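Glutamyl endopeptidase (Staphylococcus epidermidis, PDB 6PYM) is a secreted serine endopeptidase of the chymotrypsin-like S1B family that cleaves proteins preferentially after glutamate and aspartate. Local coordinates at residues E43-T48 with L94-V99; S37-G42 with G170-N175; S118-T123 with S195-D200; L47-V52 with I181-G186. The protein carries 1 engineered substitution. All coordinates share one frame; numbering follows the deposited sequence.

Contact 1: residues E43-T48 with L94-V99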
loop_
_atom_site.group_PDB
_atom_site.type_symbol
_atom_site.label_atom_id
_atom_site.label_comp_id
_atom_site.label_asym_id
_atom_site.label_seq_id
_atom_site.Cartn_x
_atom_site.Cartn_y
_atom_site.Cartn_z
ATOM N N GLU A 43 11.661 8.912 1.988
ATOM C CA GLU A 43 12.742 8.614 2.923
ATOM C C GLU A 43 12.231 8.049 4.242
ATOM O O GLU A 43 12.833 7.128 4.808
ATOM C CB GLU A 43 13.558 9.883 3.172
ATOM C CG GLU A 43 14.746 9.662 4.088
ATOM C CD GLU A 43 15.950 9.102 3.359
ATOM O OE1 GLU A 43 15.820 8.724 2.175
ATOM O OE2 GLU A 43 17.035 9.046 3.972
ATOM N N ASN A 44 11.137 8.608 4.765
ATOM C CA ASN A 44 10.580 8.179 6.045
ATOM C C ASN A 44 9.088 7.882 5.957
ATOM O O ASN A 44 8.395 7.961 6.974
ATOM C CB ASN A 44 10.814 9.230 7.136
ATOM C CG ASN A 44 12.283 9.502 7.371
ATOM O OD1 ASN A 44 13.001 8.647 7.886
ATOM N ND2 ASN A 44 12.740 10.694 6.990
ATOM N N GLU A 45 8.565 7.565 4.774
ATOM C CA GLU A 45 7.121 7.618 4.588
ATOM C C GLU A 45 6.582 6.417 3.834
ATOM O O GLU A 45 7.162 5.980 2.831
ATOM C CB GLU A 45 6.705 8.873 3.812
ATOM C CG GLU A 45 6.846 10.173 4.595
ATOM C CD GLU A 45 8.249 10.763 4.572
ATOM O OE1 GLU A 45 9.065 10.401 3.698
ATOM O OE2 GLU A 45 8.509 11.625 5.441
ATOM N N ILE A 46 5.432 5.934 4.300
ATOM C CA ILE A 46 4.616 4.978 3.566
ATOM C C ILE A 46 3.254 5.605 3.311
ATOM O O ILE A 46 2.827 6.533 4.004
ATOM C CB ILE A 46 4.457 3.613 4.278
ATOM C CG1 ILE A 46 3.571 3.728 5.521
ATOM C CG2 ILE A 46 5.814 3.025 4.639
ATOM C CD1 ILE A 46 3.048 2.385 6.021
ATOM N N LEU A 47 2.566 5.075 2.303
ATOM C CA LEU A 47 1.137 5.294 2.126
ATOM C C LEU A 47 0.376 4.062 2.595
ATOM O O LEU A 47 0.815 2.923 2.393
ATOM C CB LEU A 47 0.775 5.553 0.666
ATOM C CG LEU A 47 1.548 6.703 0.018
ATOM C CD1 LEU A 47 1.098 6.896 -1.423
ATOM C CD2 LEU A 47 1.439 7.989 0.828
ATOM N N THR A 48 -0.779 4.306 3.202
ATOM C CA THR A 48 -1.725 3.275 3.596
ATOM C C THR A 48 -3.103 3.936 3.699
ATOM O O THR A 48 -3.312 5.038 3.177
ATOM C CB THR A 48 -1.238 2.569 4.874
ATOM O OG1 THR A 48 -2.107 1.477 5.182
ATOM C CG2 THR A 48 -1.197 3.531 6.051
ATOM N N LEU A 94 -7.008 7.546 2.573
ATOM C CA LEU A 94 -5.575 7.648 2.307
ATOM C C LEU A 94 -4.888 8.380 3.446
ATOM O O LEU A 94 -5.346 9.448 3.871
ATOM C CB LEU A 94 -5.326 8.423 1.015
ATOM C CG LEU A 94 -3.858 8.651 0.643
ATOM C CD1 LEU A 94 -3.133 7.326 0.369
ATOM C CD2 LEU A 94 -3.764 9.597 -0.549
ATOM N N ALA A 95 -3.768 7.840 3.908
ATOM C CA ALA A 95 -2.937 8.519 4.886
ATOM C C ALA A 95 -1.473 8.251 4.588
ATOM O O ALA A 95 -1.104 7.179 4.092
ATOM C CB ALA A 95 -3.246 8.048 6.311
ATOM N N ILE A 96 -0.640 9.242 4.889
ATOM C CA ILE A 96 0.800 9.044 4.980
ATOM C C ILE A 96 1.104 8.644 6.410
ATOM O O ILE A 96 0.590 9.256 7.356
ATOM C CB ILE A 96 1.558 10.334 4.625
ATOM C CG1 ILE A 96 1.252 10.783 3.194
ATOM C CG2 ILE A 96 3.059 10.150 4.858
ATOM C CD1 ILE A 96 1.729 12.202 2.878
ATOM N N LEU A 97 1.930 7.624 6.582
ATOM C CA LEU A 97 2.501 7.316 7.887
ATOM C C LEU A 97 3.993 7.583 7.792
ATOM O O LEU A 97 4.702 6.928 7.020
ATOM C CB LEU A 97 2.240 5.874 8.316
ATOM C CG LEU A 97 2.855 5.498 9.671
ATOM C CD1 LEU A 97 2.222 6.276 10.821
ATOM C CD2 LEU A 97 2.737 4.014 9.912
ATOM N N ARG A 98 4.459 8.575 8.544
ATOM C CA ARG A 98 5.884 8.802 8.694
ATOM C C ARG A 98 6.387 7.880 9.791
ATOM O O ARG A 98 5.754 7.771 10.846
ATOM C CB ARG A 98 6.125 10.261 9.071
ATOM C CG ARG A 98 7.576 10.678 9.164
ATOM C CD ARG A 98 7.681 12.198 9.113
ATOM N NE ARG A 98 7.369 12.697 7.777
ATOM C CZ ARG A 98 6.656 13.790 7.526
ATOM N NH1 ARG A 98 6.164 14.514 8.521
ATOM N NH2 ARG A 98 6.433 14.153 6.270
ATOM N N VAL A 99 7.501 7.202 9.537
ATOM C CA VAL A 99 8.083 6.266 10.486
ATOM C C VAL A 99 9.441 6.777 10.944
ATOM O O VAL A 99 10.138 7.505 10.227
ATOM C CB VAL A 99 8.201 4.834 9.915
ATOM C CG1 VAL A 99 6.819 4.251 9.660
ATOM C CG2 VAL A 99 9.036 4.820 8.640
#
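At the edge of the Arg98 guanidinium, close to its plane, sits OE2 of Glu45, while the Glu45 carboxylate stands almost upright to that plane, 83° away. Bent at chi2 (84°), the Glu45 chain brings OE2 alongside Arg98, and the anti lone pair of OE2 takes NE of Arg98 at 2.8 Å in a nearly straight salt-bridge bond; NH2 reaches OE2 only weakly. The second oxygen, OE1 of Glu45, is met from above the carboxylate plane by the backbone N of Asn44 at 2.9 Å, which pins both ends of the group. Glu84, one strand further on, holds NH1 of Arg98. On this same sheet face CG of Glu45 rests on CG2 of Ile96 (3.8 Å), and CD2 of Leu47 lies alongside CG1 of Ile96 at 3.7 Å; helix 200-209 packs over Leu47 and Ile96. The other face carries Ile46, whose CG1 meets CB of Leu97 at 3.8 Å. Between the backbones, Ile46 and Leu97 exchange both N-H...O bonds, as do Thr48 and Ala95, and N of Val99 adds one more to O of Asn44. This antiparallel ladder joins strands 45-48 and 95-99 in the six-stranded first barrel of the chymotrypsin fold.

Contact 2: residues S37-G42 with G170-N175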
loop_
_atom_site.group_PDB
_atom_site.type_symbol
_atom_site.label_atom_id
_atom_site.label_comp_id
_atom_site.label_asym_id
_atom_site.label_seq_id
_atom_site.Cartn_x
_atom_site.Cartn_y
_atom_site.Cartn_z
ATOM N N SER A 37 -1.575 -3.364 4.993
ATOM C CA SER A 37 -0.547 -3.250 3.977
ATOM C C SER A 37 -0.232 -1.777 3.747
ATOM O O SER A 37 -0.968 -0.881 4.166
ATOM C CB SER A 37 -1.031 -3.881 2.668
ATOM O OG SER A 37 -1.419 -5.239 2.856
ATOM N N GLY A 38 0.854 -1.532 3.033
ATOM C CA GLY A 38 1.206 -0.183 2.654
ATOM C C GLY A 38 2.339 -0.214 1.659
ATOM O O GLY A 38 2.776 -1.283 1.230
ATOM N N VAL A 39 2.850 0.969 1.319
ATOM C CA VAL A 39 3.927 1.048 0.333
ATOM C C VAL A 39 4.871 2.187 0.696
ATOM O O VAL A 39 4.434 3.316 0.955
ATOM C CB VAL A 39 3.372 1.156 -1.107
ATOM C CG1 VAL A 39 2.485 2.392 -1.294
ATOM C CG2 VAL A 39 4.502 1.122 -2.129
ATOM N N VAL A 40 6.171 1.890 0.715
ATOM C CA VAL A 40 7.175 2.920 0.969
ATOM C C VAL A 40 7.256 3.854 -0.227
ATOM O O VAL A 40 7.421 3.400 -1.364
ATOM C CB VAL A 40 8.550 2.284 1.228
ATOM C CG1 VAL A 40 9.605 3.374 1.422
ATOM C CG2 VAL A 40 8.500 1.351 2.427
ATOM N N VAL A 41 7.185 5.167 0.027
ATOM C CA VAL A 41 7.184 6.165 -1.046
ATOM C C VAL A 41 8.162 7.315 -0.827
ATOM O O VAL A 41 8.318 8.161 -1.712
ATOM C CB VAL A 41 5.776 6.726 -1.332
ATOM C CG1 VAL A 41 4.818 5.632 -1.749
ATOM C CG2 VAL A 41 5.232 7.481 -0.128
ATOM N N GLY A 42 8.809 7.373 0.333
ATOM C CA GLY A 42 9.757 8.436 0.609
ATOM C C GLY A 42 10.713 8.015 1.703
ATOM O O GLY A 42 10.592 6.934 2.286
ATOM N N GLY A 170 -4.605 -0.794 2.175
ATOM C CA GLY A 170 -3.376 -0.040 2.027
ATOM C C GLY A 170 -2.445 -0.542 0.944
ATOM O O GLY A 170 -1.411 0.091 0.693
ATOM N N SER A 171 -2.788 -1.642 0.281
ATOM C CA SER A 171 -1.883 -2.236 -0.693
ATOM C C SER A 171 -1.721 -1.322 -1.899
ATOM O O SER A 171 -2.707 -0.767 -2.401
ATOM C CB SER A 171 -2.445 -3.552 -1.223
ATOM O OG SER A 171 -2.459 -4.594 -0.268
ATOM N N PRO A 172 -0.513 -1.208 -2.442
ATOM C CA PRO A 172 -0.355 -0.470 -3.693
ATOM C C PRO A 172 -1.033 -1.181 -4.856
ATOM O O PRO A 172 -1.019 -2.413 -4.965
ATOM C CB PRO A 172 1.162 -0.423 -3.891
ATOM C CG PRO A 172 1.673 -1.595 -3.123
ATOM C CD PRO A 172 0.776 -1.707 -1.926
ATOM N N VAL A 173 -1.616 -0.370 -5.735
ATOM C CA VAL A 173 -2.144 -0.792 -7.024
ATOM C C VAL A 173 -1.092 -0.402 -8.052
ATOM O O VAL A 173 -0.765 0.782 -8.178
ATOM C CB VAL A 173 -3.467 -0.075 -7.338
ATOM C CG1 VAL A 173 -4.088 -0.642 -8.610
ATOM C CG2 VAL A 173 -4.433 -0.129 -6.161
ATOM N N PHE A 174 -0.539 -1.381 -8.762
ATOM C CA PHE A 174 0.540 -1.144 -9.712
ATOM C C PHE A 174 0.029 -1.279 -11.141
ATOM O O PHE A 174 -0.713 -2.216 -11.463
ATOM C CB PHE A 174 1.668 -2.164 -9.531
ATOM C CG PHE A 174 2.476 -1.994 -8.275
ATOM C CD1 PHE A 174 3.403 -0.975 -8.151
ATOM C CD2 PHE A 174 2.345 -2.893 -7.226
ATOM C CE1 PHE A 174 4.169 -0.842 -6.993
ATOM C CE2 PHE A 174 3.106 -2.768 -6.068
ATOM C CZ PHE A 174 4.022 -1.743 -5.955
ATOM N N ASN A 175 0.465 -0.362 -12.012
ATOM C CA ASN A 175 0.270 -0.552 -13.443
ATOM C C ASN A 175 1.353 -1.468 -14.021
ATOM O O ASN A 175 2.199 -2.017 -13.304
ATOM C CB ASN A 175 0.171 0.789 -14.175
ATOM C CG ASN A 175 1.454 1.606 -14.117
ATOM O OD1 ASN A 175 2.531 1.083 -13.829
ATOM N ND2 ASN A 175 1.339 2.901 -14.414
#
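Val39 sets its branched end obliquely across the ring of Pro172. With chi1 at 59°, CG1 of Val39 stands between the backbone N and the carbonyl carbon, and CG2 lies anti to N; in this rotamer CG1 meets CB of Pro172 and CG2 meets CG of Pro172. Between the two methyls, CB of Val39 comes within 3.8 Å of CG of Pro172. Val22 on strand 22-27 also touches Pro172, and Ile183 also touches Val39. Further back along strand 34-42, Ser37 and Ser171 meet through their side chains. Each hydroxyl is anti to its own carbonyl carbon (chi1 of Ser37 is -56°), and CB of Ser37 lies 3.3 Å from OG of Ser171. Their polar ends are held from elsewhere: OG of Ser37 by Gly167 O and Tyr134 N, OG of Ser171 by Asn168 O. The two segments belong to the two beta-barrels of the chymotrypsin fold, and they meet beside Ala169, the engineered residue at the predicted catalytic serine position. Ser37, which also shares a backbone hydrogen bond with Ala169, thus borders the loop carrying that position. Gly170 adopts a positive phi of 95° and lies flush against the strand; a CB here would run into O of Ser37, so the absence of a side chain lets the CA approach. That CA of Gly170 directs a C-H at O of Ser37 at 3.3 Å, while CA of Gly38 returns the same kind of contact to O of Gly170, also at 3.3 Å.

Contact 3: residues S118-T123 with S195-D200; sequences SSNTDT and SVYIND
An ST turn at Ser118, in the loop before strand 128-133, packs through Asn120 on Tyr197 and Ile198 at the end of strand 192-197. OG of Ser118 accepts the backbone N of Asn120 at 2.9 Å, which tightens the loop just where the Asn120 side chain leaves for the other segment. The amide of Asn120 then bridges the two: ND2 of Asn120 donates to O of Ile198 at 2.9 Å along a nearly straight N-H, with the acceptor in the amide plane, although the donor sits above the plane of that carbonyl. The rotation of the Asn120 amide is fixed from its other end, where OD1 of Asn120 takes the hydroxyl OG1 of Thr123 at 2.6 Å on an in-plane lone pair. ND2 has a second acceptor in Ile181 O, so strand 180-188 is gripped as well. Ile198 is the centre of an inverse gamma turn that leads from the last strand of the second barrel to Asn199, the N-cap of helix 200-209; O of Ile198 is also bound by Gln203 of that helix. Tyr197, with CG anti to the backbone N (chi1 -175°), stretches out to meet the loop tip to tip. CE1 of Tyr197 lies 3.4 Å from CG of Asn120, the ring and amide planes being 38° apart. OH of Tyr197 touches CB of Asn120 at 3.4 Å and CB of Thr123 at 3.8 Å. Leu158 of strand 157-160 and Ile153 of strand 143-154 pack against both Thr123 and Tyr197.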
loop_
_atom_site.group_PDB
_atom_site.type_symbol
_atom_site.label_atom_id
_atom_site.label_comp_id
_atom_site.label_asym_id
_atom_site.label_seq_id
_atom_site.Cartn_x
_atom_site.Cartn_y
_atom_site.Cartn_z
ATOM N N SER A 118 2.644 6.797 -10.238
ATOM C CA SER A 118 2.224 7.196 -11.577
ATOM C C SER A 118 1.591 8.583 -11.564
ATOM O O SER A 118 0.839 8.935 -10.654
ATOM C CB SER A 118 1.207 6.196 -12.118
ATOM O OG SER A 118 0.771 6.572 -13.414
ATOM N N SER A 119 1.893 9.367 -12.604
ATOM C CA SER A 119 1.156 10.597 -12.854
ATOM C C SER A 119 -0.289 10.316 -13.235
ATOM O O SER A 119 -1.126 11.226 -13.174
ATOM C CB SER A 119 1.810 11.364 -13.999
ATOM O OG SER A 119 1.582 10.684 -15.222
ATOM N N ASN A 120 -0.590 9.077 -13.631
ATOM C CA ASN A 120 -1.923 8.630 -14.018
ATOM C C ASN A 120 -2.430 9.290 -15.297
ATOM O O ASN A 120 -3.616 9.195 -15.614
ATOM C CB ASN A 120 -2.932 8.708 -12.866
ATOM C CG ASN A 120 -2.873 7.484 -11.969
ATOM O OD1 ASN A 120 -2.834 6.360 -12.459
ATOM N ND2 ASN A 120 -2.851 7.695 -10.660
ATOM N N THR A 121 -1.533 9.907 -16.071
ATOM C CA THR A 121 -1.935 10.552 -17.319
ATOM C C THR A 121 -2.476 9.549 -18.334
ATOM O O THR A 121 -3.312 9.907 -19.174
ATOM C CB THR A 121 -0.760 11.344 -17.910
ATOM O OG1 THR A 121 -1.208 12.095 -19.046
ATOM C CG2 THR A 121 0.353 10.413 -18.342
ATOM N N ASP A 122 -2.027 8.296 -18.272
ATOM C CA ASP A 122 -2.396 7.280 -19.248
ATOM C C ASP A 122 -3.374 6.246 -18.711
ATOM O O ASP A 122 -3.787 5.361 -19.465
ATOM C CB ASP A 122 -1.143 6.554 -19.753
ATOM C CG ASP A 122 -0.226 7.455 -20.545
ATOM O OD1 ASP A 122 -0.735 8.234 -21.370
ATOM O OD2 ASP A 122 1.003 7.383 -20.342
ATOM N N THR A 123 -3.756 6.330 -17.440
ATOM C CA THR A 123 -4.506 5.250 -16.806
ATOM C C THR A 123 -5.948 5.247 -17.293
ATOM O O THR A 123 -6.605 6.292 -17.329
ATOM C CB THR A 123 -4.443 5.424 -15.292
ATOM O OG1 THR A 123 -3.064 5.498 -14.910
ATOM C CG2 THR A 123 -5.110 4.255 -14.565
ATOM N N SER A 195 -9.875 1.421 -4.727
ATOM C CA SER A 195 -8.666 2.093 -4.290
ATOM C C SER A 195 -8.858 3.601 -4.360
ATOM O O SER A 195 -9.730 4.117 -5.074
ATOM C CB SER A 195 -7.478 1.700 -5.173
ATOM O OG SER A 195 -7.625 2.182 -6.503
ATOM N N VAL A 196 -8.030 4.301 -3.590
ATOM C CA VAL A 196 -7.878 5.743 -3.731
ATOM C C VAL A 196 -7.024 5.995 -4.959
ATOM O O VAL A 196 -5.857 5.588 -5.010
ATOM C CB VAL A 196 -7.226 6.369 -2.491
ATOM C CG1 VAL A 196 -7.148 7.891 -2.653
ATOM C CG2 VAL A 196 -7.993 5.990 -1.240
ATOM N N TYR A 197 -7.599 6.677 -5.943
ATOM C CA TYR A 197 -6.908 6.991 -7.184
ATOM C C TYR A 197 -5.973 8.171 -6.960
ATOM O O TYR A 197 -6.383 9.204 -6.422
ATOM C CB TYR A 197 -7.959 7.365 -8.220
ATOM C CG TYR A 197 -7.465 7.610 -9.620
ATOM C CD1 TYR A 197 -6.597 6.725 -10.244
ATOM C CD2 TYR A 197 -7.911 8.707 -10.340
ATOM C CE1 TYR A 197 -6.177 6.930 -11.540
ATOM C CE2 TYR A 197 -7.492 8.922 -11.640
ATOM C CZ TYR A 197 -6.627 8.030 -12.230
ATOM O OH TYR A 197 -6.205 8.226 -13.521
ATOM N N ILE A 198 -4.717 8.021 -7.369
ATOM C CA ILE A 198 -3.743 9.078 -7.139
ATOM C C ILE A 198 -3.866 10.116 -8.251
ATOM O O ILE A 198 -3.082 10.142 -9.206
ATOM C CB ILE A 198 -2.331 8.492 -6.961
ATOM C CG1 ILE A 198 -2.314 7.564 -5.739
ATOM C CG2 ILE A 198 -1.287 9.601 -6.817
ATOM C CD1 ILE A 198 -1.068 6.702 -5.615
ATOM N N ASN A 199 -4.894 10.949 -8.148
ATOM C CA ASN A 199 -5.140 11.992 -9.133
ATOM C C ASN A 199 -4.263 13.213 -8.840
ATOM O O ASN A 199 -3.390 13.194 -7.970
ATOM C CB ASN A 199 -6.631 12.301 -9.231
ATOM C CG ASN A 199 -7.174 13.028 -8.013
ATOM O OD1 ASN A 199 -6.441 13.424 -7.109
ATOM N ND2 ASN A 199 -8.486 13.231 -8.004
ATOM N N ASP A 200 -4.495 14.307 -9.575
ATOM C CA ASP A 200 -3.633 15.480 -9.443
ATOM C C ASP A 200 -3.684 16.067 -8.039
ATOM O O ASP A 200 -2.662 16.523 -7.513
ATOM C CB ASP A 200 -4.000 16.535 -10.489
ATOM C CG ASP A 200 -3.639 16.109 -11.898
ATOM O OD1 ASP A 200 -2.780 15.214 -12.054
ATOM O OD2 ASP A 200 -4.206 16.684 -12.852
#

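Contact 4: residues L47-V52 with I181-G186; sequences LTNKHV and IGIHYG
A chi1 of -62° puts CG of Asn49 anti to its carbonyl carbon and turns the amide toward His184 and Tyr185, while Ile183 (chi1 -60°, chi2 -64°) bends its CD1 over the strand that carries Leu47. Here, in the cleft between the two barrels of the chymotrypsin fold, the short helix 50-53 presents His51 of the predicted charge relay to strand 180-188. ND2 of Asn49 donates to O of His184 at 2.9 Å, the oxygen lying close to the amide plane; a weak second bond runs from ND2 to Asp93 O. With the amide held this way, the Asn49 side chain crosses that of Tyr185 at about a right angle, OD1 of Asn49 lying 3.4 Å from CA of Tyr185 and ND2 of Asn49 3.5 Å from CB of Tyr185. The tyrosine ring itself leads away, to Glu157. CG2 of Ile183 packs 3.7 Å from ND2 of Asn49; the purely apolar pair is CD1 of Ile183 on CB of Leu47 at 3.9 Å, the two side chains crossing nearly perpendicularly. His51 holds Asp93 through ND1, much as the catalytic histidine does in related serine proteases. The neighbouring ring carbon, CE1 of His51, lies 3.2 Å from O of Tyr185, near the ring plane.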
loop_
_atom_site.group_PDB
_atom_site.type_symbol
_atom_site.label_atom_id
_atom_site.label_comp_id
_atom_site.label_asym_id
_atom_site.label_seq_id
_atom_site.Cartn_x
_atom_site.Cartn_y
_atom_site.Cartn_z
ATOM N N LEU A 47 2.566 5.075 2.303
ATOM C CA LEU A 47 1.137 5.294 2.126
ATOM C C LEU A 47 0.376 4.062 2.595
ATOM O O LEU A 47 0.815 2.923 2.393
ATOM C CB LEU A 47 0.775 5.553 0.666
ATOM C CG LEU A 47 1.548 6.703 0.018
ATOM C CD1 LEU A 47 1.098 6.896 -1.423
ATOM C CD2 LEU A 47 1.439 7.989 0.828
ATOM N N THR A 48 -0.779 4.306 3.202
ATOM C CA THR A 48 -1.725 3.275 3.596
ATOM C C THR A 48 -3.103 3.936 3.699
ATOM O O THR A 48 -3.312 5.038 3.177
ATOM C CB THR A 48 -1.238 2.569 4.874
ATOM O OG1 THR A 48 -2.107 1.477 5.182
ATOM C CG2 THR A 48 -1.197 3.531 6.051
ATOM N N ASN A 49 -4.048 3.258 4.354
ATOM C CA ASN A 49 -5.392 3.802 4.514
ATOM C C ASN A 49 -5.542 4.546 5.840
ATOM O O ASN A 49 -4.899 4.215 6.839
ATOM C CB ASN A 49 -6.455 2.701 4.529
ATOM C CG ASN A 49 -6.535 1.888 3.253
ATOM O OD1 ASN A 49 -6.938 0.728 3.308
ATOM N ND2 ASN A 49 -6.205 2.483 2.109
ATOM N N LYS A 50 -6.468 5.513 5.853
ATOM C CA LYS A 50 -6.921 6.090 7.118
ATOM C C LYS A 50 -7.433 5.017 8.061
ATOM O O LYS A 50 -7.122 5.031 9.257
ATOM C CB LYS A 50 -8.026 7.122 6.887
ATOM C CG LYS A 50 -7.549 8.386 6.207
ATOM C CD LYS A 50 -8.704 9.312 5.901
ATOM C CE LYS A 50 -8.208 10.609 5.295
ATOM N NZ LYS A 50 -9.314 11.472 4.808
ATOM N N HIS A 51 -8.238 4.087 7.553
ATOM C CA HIS A 51 -8.854 3.138 8.474
ATOM C C HIS A 51 -7.831 2.184 9.073
ATOM O O HIS A 51 -8.084 1.602 10.135
ATOM C CB HIS A 51 -10.066 2.427 7.853
ATOM C CG HIS A 51 -9.736 1.241 6.998
ATOM N ND1 HIS A 51 -9.650 1.309 5.623
ATOM C CD2 HIS A 51 -9.545 -0.062 7.324
ATOM C CE1 HIS A 51 -9.398 0.104 5.143
ATOM N NE2 HIS A 51 -9.325 -0.745 6.152
ATOM N N VAL A 52 -6.679 2.020 8.424
ATOM C CA VAL A 52 -5.586 1.248 9.008
ATOM C C VAL A 52 -4.922 2.034 10.134
ATOM O O VAL A 52 -4.835 1.556 11.273
ATOM C CB VAL A 52 -4.577 0.828 7.926
ATOM C CG1 VAL A 52 -3.317 0.231 8.557
ATOM C CG2 VAL A 52 -5.203 -0.182 6.977
ATOM N N ILE A 181 -0.567 3.471 -9.039
ATOM C CA ILE A 181 -1.666 4.281 -9.552
ATOM C C ILE A 181 -2.721 4.564 -8.488
ATOM O O ILE A 181 -3.526 5.495 -8.662
ATOM C CB ILE A 181 -2.319 3.633 -10.794
ATOM C CG1 ILE A 181 -2.993 2.302 -10.442
ATOM C CG2 ILE A 181 -1.299 3.482 -11.923
ATOM C CD1 ILE A 181 -3.773 1.697 -11.607
ATOM N N GLY A 182 -2.752 3.784 -7.410
ATOM C CA GLY A 182 -3.752 3.940 -6.369
ATOM C C GLY A 182 -3.351 3.157 -5.140
ATOM O O GLY A 182 -2.369 2.411 -5.147
ATOM N N ILE A 183 -4.130 3.349 -4.076
ATOM C CA ILE A 183 -3.931 2.659 -2.803
ATOM C C ILE A 183 -5.231 1.931 -2.485
ATOM O O ILE A 183 -6.263 2.569 -2.235
ATOM C CB ILE A 183 -3.533 3.629 -1.679
ATOM C CG1 ILE A 183 -2.225 4.369 -2.019
ATOM C CG2 ILE A 183 -3.442 2.903 -0.340
ATOM C CD1 ILE A 183 -0.995 3.474 -2.137
ATOM N N HIS A 184 -5.189 0.600 -2.500
ATOM C CA HIS A 184 -6.364 -0.210 -2.223
ATOM C C HIS A 184 -6.928 0.122 -0.848
ATOM O O HIS A 184 -6.177 0.328 0.106
ATOM C CB HIS A 184 -5.948 -1.678 -2.245
ATOM C CG HIS A 184 -7.041 -2.604 -1.858
ATOM N ND1 HIS A 184 -8.086 -2.915 -2.700
ATOM C CD2 HIS A 184 -7.287 -3.233 -0.688
ATOM C CE1 HIS A 184 -8.916 -3.723 -2.068
ATOM N NE2 HIS A 184 -8.456 -3.932 -0.845
ATOM N N TYR A 185 -8.263 0.147 -0.729
ATOM C CA TYR A 185 -8.866 0.303 0.597
ATOM C C TYR A 185 -9.938 -0.716 0.966
ATOM O O TYR A 185 -10.210 -0.869 2.164
ATOM C CB TYR A 185 -9.394 1.731 0.845
ATOM C CG TYR A 185 -10.605 2.140 0.045
ATOM C CD1 TYR A 185 -11.898 1.899 0.511
ATOM C CD2 TYR A 185 -10.456 2.813 -1.159
ATOM C CE1 TYR A 185 -13.005 2.299 -0.221
ATOM C CE2 TYR A 185 -11.555 3.215 -1.894
ATOM C CZ TYR A 185 -12.824 2.963 -1.415
ATOM O OH TYR A 185 -13.930 3.359 -2.136
ATOM N N GLY A 186 -10.539 -1.422 0.015
ATOM C CA GLY A 186 -11.588 -2.373 0.347
ATOM C C GLY A 186 -12.419 -2.670 -0.888
ATOM O O GLY A 186 -11.974 -2.443 -2.007
#

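How the contacts relate
From the N terminus, strand 34-42 opens contact 2, and residues 43-48 and 47-52 follow to open contacts 1 and 4, which share Leu47 and Thr48. Contact 1 closes first, at 94-99 in the first barrel, nested in the loop of contact 2, while contact 4, from the same stretch, runs on further. Only then does 118-123 open contact 3. The closing segments follow as 170-175, 181-186 and 195-200, so contacts 2, 3 and 4 cross one another. Contacts 2 and 4 join the barrels close to the engineered Ala169, linked by probable hydrogen bonds from Thr48 OG1 to Ser37 O and Gly170 N to His184 O; contact 3 ties the inter-barrel loop to the end of the second barrel.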